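Local coordinates for protein enoyl-CoA hydratase (Mycobacterium tuberculosis, PDB 4JJT) that probably acts as a lyase of the crotonase family, most likely hydrating the double bond of enoyl-CoA thioesters, at residues I52-L57 with R187-I192. Residues are numbered along the deposited sequence; the frame is centred on the assembly and turned at random.
Sequences IDVVIL and RVAASI
Val54, Ala189 and Ile192 form a small apolar helix-on-sheet contact in the crotonase fold, where helix 181-193 packs on one face of the main sheet at its inner strand 54-59. The axes of 54-57 and 187-192 approach to 9.1 Å and run nearly antiparallel, at 168°. Ala189 suits its place because its lone methyl, facing the strand, lets the CA atoms of Val54 and Ala189 come within 6.1 Å. Beta-branched Val54 suits an extended strand and offers its two methyls to two helix positions. Its CG1, anti to the backbone N (chi1 -176°), meets Ala189 CB at 3.9 Å, while CG2 reaches Ile192 CG2 at 3.6 Å, the two side chains crossing at about a right angle. Ile192, almost one turn after Ala189, also directs its side chain at the strand; it packs on Thr157 of a neighbouring subunit too, so the contact adjoins a subunit interface. Ile56, on the same face as Val54, is long enough for CD1 to make a looser contact with Ala189 CB at 4.4 Å. Val55, between them, points away from the helix and touches Val93. The touching side chains are buried and aliphatic and no hydrogen bond crosses, consistent with hydrophobic burial and van der Waals contact holding helix on strand.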
ATOM      1  N   ILE A  52      34.254  -7.522  -6.363  1.00 44.30           N
ATOM      2  CA  ILE A  52      33.173  -8.233  -7.028  1.00 38.64           C
ATOM      3  C   ILE A  52      32.094  -7.251  -7.467  1.00 37.36           C
ATOM      4  O   ILE A  52      31.730  -6.347  -6.719  1.00 37.40           O
ATOM      5  CB  ILE A  52      32.564  -9.313  -6.107  1.00 38.28           C
ATOM      6  CG1 ILE A  52      33.640 -10.314  -5.682  1.00 36.82           C
ATOM      7  CG2 ILE A  52      31.418 -10.038  -6.798  1.00 30.13           C
ATOM      8  CD1 ILE A  52      34.328 -11.002  -6.842  1.00 34.66           C
ATOM      9  N   ASP A  53      31.597  -7.423  -8.688  1.00 39.73           N
ATOM     10  CA  ASP A  53      30.555  -6.550  -9.217  1.00 39.63           C
ATOM     11  C   ASP A  53      29.263  -7.307  -9.518  1.00 34.03           C
ATOM     12  O   ASP A  53      28.169  -6.764  -9.364  1.00 34.32           O
ATOM     13  CB  ASP A  53      31.045  -5.835 -10.480  1.00 43.82           C
ATOM     14  CG  ASP A  53      32.187  -4.877 -10.206  1.00 54.60           C
ATOM     15  OD1 ASP A  53      32.294  -4.387  -9.062  1.00 59.68           O
ATOM     16  OD2 ASP A  53      32.978  -4.612 -11.137  1.00 61.13           O
ATOM     17  N   VAL A  54      29.396  -8.554  -9.962  1.00 36.61           N
ATOM     18  CA  VAL A  54      28.244  -9.363 -10.353  1.00 30.20           C
ATOM     19  C   VAL A  54      28.367 -10.779  -9.794  1.00 29.19           C
ATOM     20  O   VAL A  54      29.462 -11.335  -9.733  1.00 36.78           O
ATOM     21  CB  VAL A  54      28.099  -9.444 -11.897  1.00 29.44           C
ATOM     22  CG1 VAL A  54      26.846 -10.216 -12.283  1.00 27.84           C
ATOM     23  CG2 VAL A  54      28.057  -8.058 -12.511  1.00 31.67           C
ATOM     24  N   VAL A  55      27.242 -11.354  -9.381  1.00 25.50           N
ATOM     25  CA  VAL A  55      27.214 -12.730  -8.904  1.00 23.25           C
ATOM     26  C   VAL A  55      26.422 -13.631  -9.848  1.00 28.18           C
ATOM     27  O   VAL A  55      25.341 -13.268 -10.306  1.00 27.38           O
ATOM     28  CB  VAL A  55      26.609 -12.829  -7.486  1.00 27.17           C
ATOM     29  CG1 VAL A  55      26.628 -14.269  -6.997  1.00 28.43           C
ATOM     30  CG2 VAL A  55      27.372 -11.936  -6.529  1.00 26.21           C
ATOM     31  N   ILE A  56      26.975 -14.803 -10.146  1.00 25.86           N
ATOM     32  CA  ILE A  56      26.275 -15.810 -10.937  1.00 24.26           C
ATOM     33  C   ILE A  56      25.951 -17.038 -10.095  1.00 24.40           C
ATOM     34  O   ILE A  56      26.836 -17.655  -9.506  1.00 27.04           O
ATOM     35  CB  ILE A  56      27.098 -16.251 -12.164  1.00 27.45           C
ATOM     36  CG1 ILE A  56      27.339 -15.058 -13.097  1.00 28.04           C
ATOM     37  CG2 ILE A  56      26.383 -17.365 -12.918  1.00 26.82           C
ATOM     38  CD1 ILE A  56      28.078 -15.425 -14.361  1.00 28.37           C
ATOM     39  N   LEU A  57      24.672 -17.385 -10.040  1.00 21.10           N
ATOM     40  CA  LEU A  57      24.227 -18.574  -9.324  1.00 28.69           C
ATOM     41  C   LEU A  57      23.783 -19.653 -10.298  1.00 30.91           C
ATOM     42  O   LEU A  57      22.963 -19.408 -11.180  1.00 31.86           O
ATOM     43  CB  LEU A  57      23.090 -18.226  -8.359  1.00 26.21           C
ATOM     44  CG  LEU A  57      22.372 -19.389  -7.681  1.00 31.00           C
ATOM     45  CD1 LEU A  57      23.352 -20.268  -6.925  1.00 34.09           C
ATOM     46  CD2 LEU A  57      21.290 -18.871  -6.744  1.00 39.38           C
ATOM     47  N   ARG A 187      28.627 -13.203 -20.305  1.00 30.46           N
ATOM     48  CA  ARG A 187      28.595 -12.106 -21.264  1.00 27.22           C
ATOM     49  C   ARG A 187      27.744 -10.970 -20.712  1.00 34.38           C
ATOM     50  O   ARG A 187      28.139  -9.804 -20.755  1.00 38.26           O
ATOM     51  CB  ARG A 187      28.047 -12.568 -22.617  1.00 36.16           C
ATOM     52  CG  ARG A 187      28.776 -11.952 -23.803  1.00 39.48           C
ATOM     53  CD  ARG A 187      27.946 -11.969 -25.082  1.00 47.31           C
ATOM     54  NE  ARG A 187      27.549 -13.314 -25.484  1.00 55.23           N
ATOM     55  CZ  ARG A 187      26.324 -13.807 -25.337  1.00 60.71           C
ATOM     56  NH1 ARG A 187      25.370 -13.061 -24.794  1.00 54.40           N
ATOM     57  NH2 ARG A 187      26.051 -15.043 -25.734  1.00 62.90           N
ATOM     58  N   VAL A 188      26.572 -11.327 -20.195  1.00 28.82           N
ATOM     59  CA  VAL A 188      25.687 -10.379 -19.532  1.00 29.73           C
ATOM     60  C   VAL A 188      26.401  -9.734 -18.354  1.00 28.18           C
ATOM     61  O   VAL A 188      26.312  -8.525 -18.145  1.00 26.76           O
ATOM     62  CB  VAL A 188      24.408 -11.075 -19.020  1.00 25.56           C
ATOM     63  CG1 VAL A 188      23.566 -10.115 -18.198  1.00 25.57           C
ATOM     64  CG2 VAL A 188      23.605 -11.625 -20.183  1.00 25.95           C
ATOM     65  N   ALA A 189      27.116 -10.556 -17.593  1.00 26.45           N
ATOM     66  CA  ALA A 189      27.874 -10.081 -16.443  1.00 26.72           C
ATOM     67  C   ALA A 189      28.941  -9.077 -16.864  1.00 32.67           C
ATOM     68  O   ALA A 189      29.084  -8.018 -16.254  1.00 37.33           O
ATOM     69  CB  ALA A 189      28.509 -11.254 -15.710  1.00 24.72           C
ATOM     70  N   ALA A 190      29.675  -9.416 -17.921  1.00 36.64           N
ATOM     71  CA  ALA A 190      30.759  -8.577 -18.423  1.00 33.76           C
ATOM     72  C   ALA A 190      30.294  -7.190 -18.862  1.00 30.45           C
ATOM     73  O   ALA A 190      30.989  -6.198 -18.643  1.00 31.46           O
ATOM     74  CB  ALA A 190      31.487  -9.276 -19.563  1.00 30.00           C
ATOM     75  N   SER A 191      29.117  -7.119 -19.475  1.00 27.07           N
ATOM     76  CA  SER A 191      28.586  -5.839 -19.943  1.00 42.55           C
ATOM     77  C   SER A 191      27.939  -5.048 -18.809  1.00 42.25           C
ATOM     78  O   SER A 191      27.626  -3.868 -18.965  1.00 48.57           O
ATOM     79  CB  SER A 191      27.600  -6.040 -21.098  1.00 36.63           C
ATOM     80  OG  SER A 191      26.476  -6.796 -20.697  1.00 43.88           O
ATOM     81  N   ILE A 192      27.726  -5.707 -17.674  1.00 34.45           N
ATOM     82  CA  ILE A 192      27.335  -5.012 -16.454  1.00 36.90           C
ATOM     83  C   ILE A 192      28.595  -4.464 -15.800  1.00 41.51           C
ATOM     84  O   ILE A 192      28.646  -3.306 -15.389  1.00 46.79           O
ATOM     85  CB  ILE A 192      26.627  -5.949 -15.458  1.00 31.72           C
ATOM     86  CG1 ILE A 192      25.286  -6.423 -16.022  1.00 22.89           C
ATOM     87  CG2 ILE A 192      26.400  -5.248 -14.130  1.00 23.65           C
ATOM     88  CD1 ILE A 192      24.555  -7.369 -15.102  1.00 21.73           C
TER